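Long-range contacts in aldehyde dehydrogenase (PDB 5KF0), which probably oxidises aldehydes to carboxylic acids with a nicotinamide cofactor and binds NADPH: residues A[109-120]-A[162-173]; A[446-454]-A[463-471]. All coordinates share one frame; numbering follows the deposited sequence. Where two conformers were deposited one is given.

In the fold
Interactions 1 and 2 are neighbours, with centres 11 Å apart. A salt bridge joins them: K171 NZ of segment 162-173 lies 2.7 Å from E465 OE2 of segment 463-471. R112 NE of segment 109-120 lies close to D450 OD2 of segment 446-454 in the conformer given, a short pair to be read with caution. D450 OD1 also takes hydrogen bonds from N166 ND2 and H170 NE2, so this aspartate is held by helix 164-178 and lies beside R112 and T116 of helix 103-123. Both contacts reach the NADPH pocket. L167 CD1 comes within 3.3 Å of C5N in the nicotinamide ring, N162 lies against the same ring, and Y454 touches the cofactor. An acetate, probably from the crystallisation liquor, lies between the two contacts.

Interaction 1 (A[109-120]-A[162-173]); sequences EVTRLIDTFRVA and NFPLNLAAHKVA. With NDP (NADPH dihydro-nicotinamide-adenine-dinucleotide phosphate), chain E; ACT (acetate ion), chain H.
E109, N166 and L165 carry much of this buried packing between two nearly parallel helices, 103-123 and 164-178. The segment axes run 9° apart and 8.3 Å from each other. Helix 164-178 links the parallel strands 155-158 and 182-185, as the helix of a beta-alpha-beta unit in the Rossmann-like cofactor-binding domain. Helix 103-123 packs against it. Segment 162-173 leads from the nicotinamide pocket into its helix. E109 holds the backbone where this helix starts. Its CG is anti to the backbone N (chi1 -178°) and the chain runs on extended, which carries the carboxylate across to the backbone of 163-166. OE2 accepts from N166 N at 2.9 Å through its anti lone pair, in a nearly straight bond. L165 N is equally close to OE2, but that bond is bent and weak. OE1 pairs with K101, so both carboxylate oxygens are engaged.

The N166 side chain is a knob in the hole formed by E109, R112, L113 and T116. Its OD1 lies 2.7 Å from T116 OG1. That hydroxyl also lies 3.0 Å from R112 O. L165 CD1 meets V110 CG2 at 3.8 Å. T116 sends its other branch, CG2, over the centre of the H170 ring. Further along, A169 CB touches CE1 at the edge of the F117 ring, while A173 CB stands over that ring's face, 3.8 Å from its centroid.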
loop_
_atom_site.group_PDB
_atom_site.type_symbol
_atom_site.label_atom_id
_atom_site.label_comp_id
_atom_site.label_asym_id
_atom_site.label_seq_id
_atom_site.Cartn_x
_atom_site.Cartn_y
_atom_site.Cartn_z
ATOM N N GLU A 109 13.864 -28.636 -4.882
ATOM C CA GLU A 109 14.143 -27.411 -5.628
ATOM C C GLU A 109 13.216 -27.264 -6.827
ATOM O O GLU A 109 12.839 -26.139 -7.181
ATOM C CB GLU A 109 15.606 -27.351 -6.080
ATOM C CG GLU A 109 15.897 -26.041 -6.821
ATOM C CD GLU A 109 17.339 -25.824 -7.224
ATOM O OE1 GLU A 109 18.240 -26.521 -6.723
ATOM O OE2 GLU A 109 17.563 -24.927 -8.067
ATOM N N VAL A 110 12.845 -28.373 -7.475
ATOM C CA VAL A 110 11.884 -28.268 -8.573
ATOM C C VAL A 110 10.540 -27.769 -8.048
ATOM O O VAL A 110 9.866 -26.962 -8.696
ATOM C CB VAL A 110 11.762 -29.612 -9.318
ATOM C CG1 VAL A 110 10.770 -29.492 -10.486
ATOM C CG2 VAL A 110 13.131 -30.050 -9.845
ATOM N N THR A 111 10.135 -28.220 -6.859
ATOM C CA THR A 111 8.921 -27.673 -6.256
ATOM C C THR A 111 9.046 -26.168 -6.055
ATOM O O THR A 111 8.097 -25.416 -6.311
ATOM C CB THR A 111 8.630 -28.375 -4.931
ATOM O OG1 THR A 111 8.409 -29.771 -5.177
ATOM C CG2 THR A 111 7.404 -27.778 -4.246
ATOM N N ARG A 112 10.221 -25.706 -5.632
ATOM C CA ARG A 112 10.456 -24.275 -5.439
ATOM C C ARG A 112 10.421 -23.522 -6.762
ATOM O O ARG A 112 9.900 -22.402 -6.842
ATOM C CB ARG A 112 11.808 -24.062 -4.756
ATOM C CG ARG A 112 11.876 -24.575 -3.331
ATOM C CD ARG A 112 11.285 -23.575 -2.351
ATOM N NE ARG A 112 11.996 -22.296 -2.382
ATOM C CZ ARG A 112 13.177 -22.079 -1.813
ATOM N NH1 ARG A 112 13.786 -23.059 -1.152
ATOM N NH2 ARG A 112 13.757 -20.887 -1.905
ATOM N N LEU A 113 11.003 -24.116 -7.809
ATOM C CA LEU A 113 10.964 -23.522 -9.146
ATOM C C LEU A 113 9.525 -23.240 -9.560
ATOM O O LEU A 113 9.202 -22.159 -10.064
ATOM C CB LEU A 113 11.627 -24.475 -10.151
ATOM C CG LEU A 113 11.328 -24.251 -11.647
ATOM C CD1 LEU A 113 11.945 -22.942 -12.153
ATOM C CD2 LEU A 113 11.809 -25.430 -12.501
ATOM N N ILE A 114 8.651 -24.229 -9.360
ATOM C CA ILE A 114 7.233 -24.067 -9.663
ATOM C C ILE A 114 6.609 -22.994 -8.774
ATOM O O ILE A 114 5.866 -22.129 -9.257
ATOM C CB ILE A 114 6.507 -25.419 -9.529
ATOM C CG1 ILE A 114 6.968 -26.363 -10.634
ATOM C CG2 ILE A 114 5.000 -25.218 -9.598
ATOM C CD1 ILE A 114 6.765 -27.844 -10.313
ATOM N N ASP A 115 6.915 -23.025 -7.468
ATOM C CA ASP A 115 6.424 -22.009 -6.535
ATOM C C ASP A 115 6.807 -20.608 -6.997
ATOM O O ASP A 115 5.984 -19.684 -6.978
ATOM C CB ASP A 115 6.993 -22.238 -5.124
ATOM C CG ASP A 115 6.390 -23.445 -4.397
ATOM O OD1 ASP A 115 5.338 -23.972 -4.807
ATOM O OD2 ASP A 115 6.991 -23.853 -3.374
ATOM N N THR A 116 8.066 -20.428 -7.402
ATOM C CA THR A 116 8.547 -19.104 -7.791
ATOM C C THR A 116 7.827 -18.597 -9.036
ATOM O O THR A 116 7.401 -17.436 -9.087
ATOM C CB THR A 116 10.066 -19.161 -7.996
ATOM O OG1 THR A 116 10.688 -19.526 -6.758
ATOM C CG2 THR A 116 10.630 -17.816 -8.472
ATOM N N PHE A 117 7.660 -19.454 -10.048
ATOM C CA PHE A 117 6.895 -19.038 -11.221
ATOM C C PHE A 117 5.433 -18.781 -10.890
ATOM O O PHE A 117 4.811 -17.895 -11.497
ATOM C CB PHE A 117 7.017 -20.083 -12.340
ATOM C CG PHE A 117 8.206 -19.855 -13.230
ATOM C CD1 PHE A 117 9.492 -20.139 -12.778
ATOM C CD2 PHE A 117 8.044 -19.353 -14.514
ATOM C CE1 PHE A 117 10.603 -19.902 -13.600
ATOM C CE2 PHE A 117 9.150 -19.130 -15.343
ATOM C CZ PHE A 117 10.424 -19.407 -14.880
ATOM N N ARG A 118 4.857 -19.531 -9.947
ATOM C CA ARG A 118 3.463 -19.291 -9.599
ATOM C C ARG A 118 3.288 -17.944 -8.905
ATOM O O ARG A 118 2.314 -17.229 -9.176
ATOM C CB ARG A 118 2.919 -20.416 -8.725
ATOM C CG ARG A 118 1.468 -20.187 -8.396
ATOM C CD ARG A 118 0.773 -21.404 -7.864
ATOM N NE ARG A 118 -0.655 -21.130 -7.836
ATOM C CZ ARG A 118 -1.578 -21.958 -7.369
ATOM N NH1 ARG A 118 -1.237 -23.149 -6.878
ATOM N NH2 ARG A 118 -2.845 -21.592 -7.409
ATOM N N VAL A 119 4.216 -17.571 -8.011
ATOM C CA VAL A 119 4.142 -16.231 -7.419
ATOM C C VAL A 119 4.229 -15.170 -8.510
ATOM O O VAL A 119 3.497 -14.167 -8.490
ATOM C CB VAL A 119 5.244 -16.019 -6.362
ATOM C CG1 VAL A 119 5.212 -14.589 -5.823
ATOM C CG2 VAL A 119 5.117 -17.002 -5.222
ATOM N N ALA A 120 5.137 -15.363 -9.469
ATOM C CA ALA A 120 5.263 -14.403 -10.560
ATOM C C ALA A 120 3.982 -14.325 -11.385
ATOM O O ALA A 120 3.587 -13.234 -11.814
ATOM C CB ALA A 120 6.452 -14.762 -11.448
ATOM N N ASN A 162 24.549 -23.781 -7.485
ATOM C CA ASN A 162 24.077 -24.676 -6.428
ATOM C C ASN A 162 22.563 -24.816 -6.368
ATOM O O ASN A 162 22.063 -25.900 -6.050
ATOM C CB ASN A 162 24.612 -24.240 -5.063
ATOM C CG ASN A 162 24.114 -22.875 -4.651
ATOM O OD1 ASN A 162 24.055 -21.948 -5.458
ATOM N ND2 ASN A 162 23.772 -22.741 -3.378
ATOM N N PHE A 163 21.813 -23.752 -6.644
ATOM C CA PHE A 163 20.362 -23.829 -6.804
ATOM C C PHE A 163 20.071 -23.314 -8.207
ATOM O O PHE A 163 19.478 -22.238 -8.377
ATOM C CB PHE A 163 19.593 -23.008 -5.763
ATOM C CG PHE A 163 20.028 -23.211 -4.325
ATOM C CD1 PHE A 163 20.460 -24.447 -3.852
ATOM C CD2 PHE A 163 19.970 -22.156 -3.435
ATOM C CE1 PHE A 163 20.841 -24.605 -2.517
ATOM C CE2 PHE A 163 20.341 -22.307 -2.102
ATOM C CZ PHE A 163 20.783 -23.529 -1.646
ATOM N N PRO A 164 20.499 -24.042 -9.241
ATOM C CA PRO A 164 20.476 -23.448 -10.589
ATOM C C PRO A 164 19.079 -23.221 -11.127
ATOM O O PRO A 164 18.873 -22.262 -11.878
ATOM C CB PRO A 164 21.249 -24.463 -11.435
ATOM C CG PRO A 164 21.056 -25.771 -10.731
ATOM C CD PRO A 164 21.013 -25.429 -9.255
ATOM N N LEU A 165 18.116 -24.075 -10.782
ATOM C CA LEU A 165 16.748 -23.863 -11.245
ATOM C C LEU A 165 16.115 -22.678 -10.533
ATOM O O LEU A 165 15.651 -21.727 -11.170
ATOM C CB LEU A 165 15.909 -25.124 -11.020
ATOM C CG LEU A 165 16.225 -26.289 -11.953
ATOM C CD1 LEU A 165 15.381 -27.503 -11.595
ATOM C CD2 LEU A 165 15.989 -25.886 -13.390
ATOM N N ASN A 166 16.079 -22.717 -9.199
ATOM C CA ASN A 166 15.288 -21.712 -8.502
ATOM C C ASN A 166 15.929 -20.329 -8.538
ATOM O O ASN A 166 15.207 -19.323 -8.574
ATOM C CB ASN A 166 15.037 -22.124 -7.058
ATOM C CG ASN A 166 13.870 -21.347 -6.453
ATOM O OD1 ASN A 166 12.844 -21.133 -7.113
ATOM N ND2 ASN A 166 14.032 -20.909 -5.233
ATOM N N LEU A 167 17.264 -20.243 -8.520
ATOM C CA LEU A 167 17.875 -18.917 -8.570
ATOM C C LEU A 167 17.791 -18.311 -9.968
ATOM O O LEU A 167 17.704 -17.086 -10.106
ATOM C CB LEU A 167 19.309 -18.977 -8.059
ATOM C CG LEU A 167 19.329 -19.339 -6.569
ATOM C CD1 LEU A 167 20.775 -19.625 -6.127
ATOM C CD2 LEU A 167 18.681 -18.233 -5.695
ATOM N N ALA A 168 17.782 -19.131 -11.014
ATOM C CA ALA A 168 17.435 -18.599 -12.327
ATOM C C ALA A 168 15.989 -18.116 -12.347
ATOM O O ALA A 168 15.688 -17.054 -12.910
ATOM C CB ALA A 168 17.665 -19.662 -13.404
ATOM N N ALA A 169 15.085 -18.875 -11.719
ATOM C CA ALA A 169 13.667 -18.510 -11.690
ATOM C C ALA A 169 13.447 -17.165 -11.018
ATOM O O ALA A 169 12.561 -16.403 -11.430
ATOM C CB ALA A 169 12.851 -19.589 -10.972
ATOM N N HIS A 170 14.239 -16.850 -9.987
ATOM C CA HIS A 170 14.055 -15.581 -9.291
ATOM C C HIS A 170 14.479 -14.384 -10.126
ATOM O O HIS A 170 14.223 -13.250 -9.706
ATOM C CB HIS A 170 14.795 -15.611 -7.940
ATOM C CG HIS A 170 13.952 -16.169 -6.834
ATOM N ND1 HIS A 170 12.881 -15.479 -6.304
ATOM C CD2 HIS A 170 13.976 -17.371 -6.202
ATOM C CE1 HIS A 170 12.291 -16.222 -5.383
ATOM N NE2 HIS A 170 12.939 -17.374 -5.300
ATOM N N LYS A 171 15.090 -14.596 -11.292
ATOM C CA LYS A 171 15.330 -13.525 -12.253
ATOM C C LYS A 171 14.418 -13.620 -13.465
ATOM O O LYS A 171 13.798 -12.624 -13.852
ATOM C CB LYS A 171 16.804 -13.535 -12.698
ATOM C CG LYS A 171 17.786 -13.488 -11.505
ATOM C CD LYS A 171 19.244 -13.353 -11.969
ATOM C CE LYS A 171 20.208 -13.597 -10.796
ATOM N NZ LYS A 171 20.043 -12.577 -9.705
ATOM N N VAL A 172 14.305 -14.818 -14.044
ATOM C CA VAL A 172 13.510 -15.036 -15.254
ATOM C C VAL A 172 12.040 -14.732 -15.001
ATOM O O VAL A 172 11.385 -14.046 -15.797
ATOM C CB VAL A 172 13.698 -16.481 -15.748
ATOM C CG1 VAL A 172 12.686 -16.820 -16.844
ATOM C CG2 VAL A 172 15.129 -16.693 -16.240
ATOM N N ALA A 173 11.474 -15.301 -13.926
ATOM C CA ALA A 173 10.031 -15.176 -13.734
ATOM C C ALA A 173 9.610 -13.730 -13.494
ATOM O O ALA A 173 8.634 -13.283 -14.124
ATOM C CB ALA A 173 9.568 -16.104 -12.604
HETATM P PA NDP E . 30.575 -17.960 -8.668
HETATM O O1A NDP E . 30.731 -16.549 -8.211
HETATM O O2A NDP E . 31.910 -18.700 -8.765
HETATM O O5B NDP E . 29.831 -18.061 -10.069
HETATM C C5B NDP E . 28.474 -17.556 -10.140
HETATM C C4B NDP E . 28.165 -17.197 -11.568
HETATM O O4B NDP E . 28.954 -16.051 -11.959
HETATM C C3B NDP E . 28.482 -18.293 -12.595
HETATM O O3B NDP E . 27.541 -18.256 -13.664
HETATM C C2B NDP E . 29.858 -17.856 -13.099
HETATM O O2B NDP E . 30.196 -18.335 -14.417
HETATM C C1B NDP E . 29.628 -16.357 -13.161
HETATM N N9A NDP E . 30.847 -15.561 -13.232
HETATM C C8A NDP E . 31.973 -15.649 -12.457
HETATM N N7A NDP E . 32.880 -14.740 -12.733
HETATM C C5A NDP E . 32.310 -14.009 -13.763
HETATM C C6A NDP E . 32.757 -12.894 -14.499
HETATM N N6A NDP E . 33.951 -12.314 -14.326
HETATM N N1A NDP E . 31.930 -12.396 -15.446
HETATM C C2A NDP E . 30.747 -12.982 -15.644
HETATM N N3A NDP E . 30.220 -14.038 -15.019
HETATM C C4A NDP E . 31.058 -14.507 -14.084
HETATM O O3 NDP E . 29.608 -18.722 -7.664
HETATM P PN NDP E . 29.147 -20.241 -7.546
HETATM O O1N NDP E . 28.523 -20.675 -8.821
HETATM O O2N NDP E . 30.343 -21.033 -7.085
HETATM O O5D NDP E . 28.031 -20.230 -6.420
HETATM C C5D NDP E . 28.288 -20.171 -5.008
HETATM C C4D NDP E . 28.178 -18.739 -4.550
HETATM O O4D NDP E . 26.856 -18.220 -4.857
HETATM C C3D NDP E . 28.365 -18.589 -3.037
HETATM O O3D NDP E . 29.165 -17.465 -2.690
HETATM C C2D NDP E . 26.924 -18.452 -2.548
HETATM O O2D NDP E . 26.743 -17.826 -1.282
HETATM C C1D NDP E . 26.307 -17.649 -3.684
HETATM N N1N NDP E . 24.860 -17.822 -3.637
HETATM C C2N NDP E . 24.017 -16.761 -3.402
HETATM C C3N NDP E . 22.695 -16.916 -3.192
HETATM C C7N NDP E . 21.774 -15.760 -3.024
HETATM O O7N NDP E . 20.615 -15.875 -3.446
HETATM N N7N NDP E . 22.200 -14.680 -2.371
HETATM C C4N NDP E . 22.115 -18.281 -3.089
HETATM C C5N NDP E . 23.028 -19.300 -3.681
HETATM C C6N NDP E . 24.313 -19.053 -3.854
HETATM P P2B NDP E . 30.914 -19.794 -14.632
HETATM O O1X NDP E . 30.917 -20.500 -13.328
HETATM O O2X NDP E . 30.105 -20.407 -15.737
HETATM O O3X NDP E . 32.313 -19.509 -15.136
HETATM C C ACT H . 17.463 -20.190 -1.210
HETATM O O ACT H . 16.866 -21.166 -0.669
HETATM O OXT ACT H . 17.012 -19.773 -2.302
HETATM C CH3 ACT H . 18.657 -19.529 -0.597
#

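Interaction 2 (A[446-454]-A[463-471]); sequences SFRVDNMPY and GREGIRYAI. With ACT (acetate ion), chain H.
N451 O is gripped by two waters and borders the ring of Y469. Each water donates to it at 2.8 Å. One accepts in turn from R468 N, and the other is hydrogen-bonded to Y469 OH. The oxygen itself lies at the ring edge, near CE1. P453 packs on one face of the same ring, with CB 3.8 Å from the centroid, and R468 CB lies over the opposite face. The tyrosine is thus clasped between a proline and its own helix neighbour.

The chain reaches P453 through a type I turn from V449 to M452. Y454 then pairs with E465 in a single antiparallel bridge of the hydrogen-bonded kind. E465 N donates to Y454 O at 2.8 Å. Y454 N returns a bond to E465 O at 2.9 Å. The bridge places Y454, which lines the NADPH pocket, next to the loop that leads into helix 467-473. G466 is the N-cap of that helix. Its CA also makes a CA-H...O contact with M452 O. L132 of the third subunit packs on P453 and R468.

R448 runs straight out from the backbone, with CG anti to N (chi1 179°). Y454 CD2 lies over the face of its guanidinium. R448 NH1 donates to the acetate OXT at 3.1 Å and to a water at 2.9 Å. That water donates to E465 OE1 at 2.8 Å, while OE2 of the same carboxylate forms a salt bridge with K171 of helix 164-178.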
loop_
_atom_site.group_PDB
_atom_site.type_symbol
_atom_site.label_atom_id
_atom_site.label_comp_id
_atom_site.label_asym_id
_atom_site.label_seq_id
_atom_site.Cartn_x
_atom_site.Cartn_y
_atom_site.Cartn_z
ATOM N N SER A 446 18.638 -20.798 7.278
ATOM C CA SER A 446 18.560 -21.471 5.988
ATOM C C SER A 446 17.156 -21.476 5.389
ATOM O O SER A 446 16.997 -21.993 4.276
ATOM C CB SER A 446 19.081 -22.900 6.152
ATOM O OG SER A 446 20.287 -22.874 6.897
ATOM N N PHE A 447 16.154 -20.896 6.059
ATOM C CA PHE A 447 14.786 -20.896 5.548
ATOM C C PHE A 447 14.562 -19.752 4.561
ATOM O O PHE A 447 14.941 -18.604 4.827
ATOM C CB PHE A 447 13.776 -20.777 6.696
ATOM C CG PHE A 447 12.358 -20.626 6.223
ATOM C CD1 PHE A 447 11.624 -21.748 5.863
ATOM C CD2 PHE A 447 11.772 -19.377 6.095
ATOM C CE1 PHE A 447 10.319 -21.617 5.393
ATOM C CE2 PHE A 447 10.473 -19.249 5.623
ATOM C CZ PHE A 447 9.753 -20.371 5.282
ATOM N N ARG A 448 13.913 -20.070 3.438
ATOM C CA ARG A 448 13.422 -19.087 2.479
ATOM C C ARG A 448 12.124 -19.601 1.869
ATOM O O ARG A 448 12.010 -20.784 1.542
ATOM C CB ARG A 448 14.437 -18.830 1.360
ATOM C CG ARG A 448 13.936 -17.820 0.304
ATOM C CD ARG A 448 14.966 -17.642 -0.803
ATOM N NE ARG A 448 14.568 -16.592 -1.735
ATOM C CZ ARG A 448 15.282 -16.223 -2.792
ATOM N NH1 ARG A 448 16.416 -16.858 -3.093
ATOM N NH2 ARG A 448 14.864 -15.217 -3.547
ATOM N N VAL A 449 11.147 -18.715 1.738
ATOM C CA VAL A 449 9.945 -18.981 0.955
ATOM C C VAL A 449 9.908 -17.951 -0.169
ATOM O O VAL A 449 10.340 -16.807 0.011
ATOM C CB VAL A 449 8.677 -18.974 1.846
ATOM C CG1 VAL A 449 8.527 -17.669 2.608
ATOM C CG2 VAL A 449 7.420 -19.307 1.047
ATOM N N ASP A 450 9.451 -18.366 -1.353
ATOM C CA ASP A 450 9.898 -17.644 -2.539
ATOM C C ASP A 450 9.207 -16.311 -2.770
ATOM O O ASP A 450 9.669 -15.548 -3.626
ATOM C CB ASP A 450 9.767 -18.554 -3.760
ATOM C CG ASP A 450 10.751 -19.702 -3.696
ATOM O OD1 ASP A 450 11.966 -19.427 -3.723
ATOM O OD2 ASP A 450 10.318 -20.865 -3.593
ATOM N N ASN A 451 8.147 -15.978 -2.026
ATOM C CA ASN A 451 7.586 -14.640 -2.151
ATOM C C ASN A 451 8.254 -13.619 -1.239
ATOM O O ASN A 451 8.065 -12.417 -1.448
ATOM C CB ASN A 451 6.076 -14.650 -1.860
ATOM C CG ASN A 451 5.759 -15.076 -0.443
ATOM O OD1 ASN A 451 6.481 -15.877 0.149
ATOM N ND2 ASN A 451 4.659 -14.555 0.106
ATOM N N MET A 452 9.046 -14.057 -0.268
ATOM C CA MET A 452 9.513 -13.125 0.747
ATOM C C MET A 452 10.659 -12.267 0.210
ATOM O O MET A 452 11.424 -12.706 -0.656
ATOM C CB MET A 452 9.964 -13.891 1.991
ATOM C CG MET A 452 11.391 -14.450 1.952
ATOM S SD MET A 452 11.646 -15.598 3.331
ATOM C CE MET A 452 13.416 -15.480 3.592
ATOM N N PRO A 453 10.802 -11.033 0.700
ATOM C CA PRO A 453 12.008 -10.263 0.365
ATOM C C PRO A 453 13.243 -11.024 0.837
ATOM O O PRO A 453 13.269 -11.570 1.943
ATOM C CB PRO A 453 11.816 -8.941 1.127
ATOM C CG PRO A 453 10.864 -9.286 2.250
ATOM C CD PRO A 453 9.962 -10.363 1.713
ATOM N N TYR A 454 14.254 -11.108 -0.028
ATOM C CA TYR A 454 15.404 -11.947 0.287
ATOM C C TYR A 454 16.679 -11.328 -0.258
ATOM O O TYR A 454 16.762 -11.019 -1.451
ATOM C CB TYR A 454 15.218 -13.354 -0.294
ATOM C CG TYR A 454 16.424 -14.223 -0.071
ATOM C CD1 TYR A 454 16.647 -14.805 1.168
ATOM C CD2 TYR A 454 17.357 -14.434 -1.081
ATOM C CE1 TYR A 454 17.751 -15.601 1.395
ATOM C CE2 TYR A 454 18.477 -15.239 -0.858
ATOM C CZ TYR A 454 18.658 -15.813 0.384
ATOM O OH TYR A 454 19.751 -16.626 0.621
ATOM N N GLY A 463 20.428 -5.126 -2.632
ATOM C CA GLY A 463 19.091 -5.270 -3.188
ATOM C C GLY A 463 18.405 -6.534 -2.684
ATOM O O GLY A 463 18.945 -7.300 -1.882
ATOM N N ARG A 464 17.165 -6.732 -3.150
ATOM C CA ARG A 464 16.381 -7.889 -2.723
ATOM C C ARG A 464 15.749 -8.609 -3.903
ATOM O O ARG A 464 15.303 -7.976 -4.862
ATOM C CB ARG A 464 15.251 -7.503 -1.764
ATOM C CG ARG A 464 15.749 -6.869 -0.458
ATOM C CD ARG A 464 16.423 -7.903 0.461
ATOM N NE ARG A 464 16.788 -7.226 1.705
ATOM C CZ ARG A 464 17.846 -6.432 1.837
ATOM N NH1 ARG A 464 18.708 -6.263 0.831
ATOM N NH2 ARG A 464 18.062 -5.820 2.993
ATOM N N GLU A 465 15.683 -9.936 -3.802
ATOM C CA GLU A 465 14.846 -10.744 -4.677
ATOM C C GLU A 465 13.631 -11.222 -3.883
ATOM O O GLU A 465 13.352 -10.721 -2.782
ATOM C CB GLU A 465 15.667 -11.876 -5.310
ATOM C CG GLU A 465 16.578 -11.321 -6.414
ATOM C CD GLU A 465 17.319 -12.380 -7.197
ATOM O OE1 GLU A 465 17.460 -13.517 -6.692
ATOM O OE2 GLU A 465 17.785 -12.066 -8.310
ATOM N N GLY A 466 12.886 -12.172 -4.455
ATOM C CA GLY A 466 11.480 -12.316 -4.110
ATOM C C GLY A 466 10.686 -11.530 -5.137
ATOM O O GLY A 466 11.076 -10.413 -5.472
ATOM N N ILE A 467 9.600 -12.101 -5.663
ATOM C CA ILE A 467 9.059 -11.638 -6.946
ATOM C C ILE A 467 8.734 -10.144 -6.922
ATOM O O ILE A 467 9.112 -9.405 -7.838
ATOM C CB ILE A 467 7.824 -12.455 -7.341
ATOM C CG1 ILE A 467 8.199 -13.922 -7.593
ATOM C CG2 ILE A 467 7.154 -11.805 -8.567
ATOM C CD1 ILE A 467 9.303 -14.124 -8.631
ATOM N N ARG A 468 7.984 -9.686 -5.914
ATOM C CA ARG A 468 7.617 -8.267 -5.855
ATOM C C ARG A 468 8.837 -7.362 -5.926
ATOM O O ARG A 468 8.804 -6.303 -6.569
ATOM C CB ARG A 468 6.858 -7.962 -4.560
ATOM C CG ARG A 468 5.446 -8.484 -4.507
ATOM C CD ARG A 468 4.864 -8.269 -3.112
ATOM N NE ARG A 468 5.094 -6.901 -2.646
ATOM C CZ ARG A 468 4.884 -6.494 -1.395
ATOM N NH1 ARG A 468 4.434 -7.351 -0.487
ATOM N NH2 ARG A 468 5.125 -5.240 -1.053
ATOM N N TYR A 469 9.914 -7.749 -5.244
ATOM C CA TYR A 469 11.075 -6.884 -5.092
ATOM C C TYR A 469 11.933 -6.918 -6.344
ATOM O O TYR A 469 12.478 -5.885 -6.747
ATOM C CB TYR A 469 11.819 -7.311 -3.810
ATOM C CG TYR A 469 10.767 -7.533 -2.745
ATOM C CD1 TYR A 469 10.336 -8.816 -2.407
ATOM C CD2 TYR A 469 10.120 -6.452 -2.157
ATOM C CE1 TYR A 469 9.306 -9.010 -1.491
ATOM C CE2 TYR A 469 9.095 -6.641 -1.251
ATOM C CZ TYR A 469 8.703 -7.908 -0.915
ATOM O OH TYR A 469 7.683 -8.083 -0.009
ATOM N N ALA A 470 11.998 -8.076 -7.003
ATOM C CA ALA A 470 12.661 -8.150 -8.298
ATOM C C ALA A 470 11.928 -7.319 -9.351
ATOM O O ALA A 470 12.569 -6.635 -10.158
ATOM C CB ALA A 470 12.772 -9.613 -8.720
ATOM N N ILE A 471 10.592 -7.359 -9.357
ATOM C CA ILE A 471 9.819 -6.537 -10.293
ATOM C C ILE A 471 10.140 -5.059 -10.098
ATOM O O ILE A 471 10.273 -4.310 -11.073
ATOM C CB ILE A 471 8.310 -6.817 -10.139
ATOM C CG1 ILE A 471 7.967 -8.199 -10.694
ATOM C CG2 ILE A 471 7.477 -5.743 -10.866
ATOM C CD1 ILE A 471 6.505 -8.609 -10.436
HETATM C C ACT H . 17.463 -20.190 -1.210
HETATM O O ACT H . 16.866 -21.166 -0.669
HETATM O OXT ACT H . 17.012 -19.773 -2.302
HETATM C CH3 ACT H . 18.657 -19.529 -0.597
HETATM O O HOH W 1 18.055 -14.910 -4.384
HETATM O O HOH W 2 6.910 -11.585 -3.872
HETATM O O HOH W 3 6.641 -10.559 0.065
#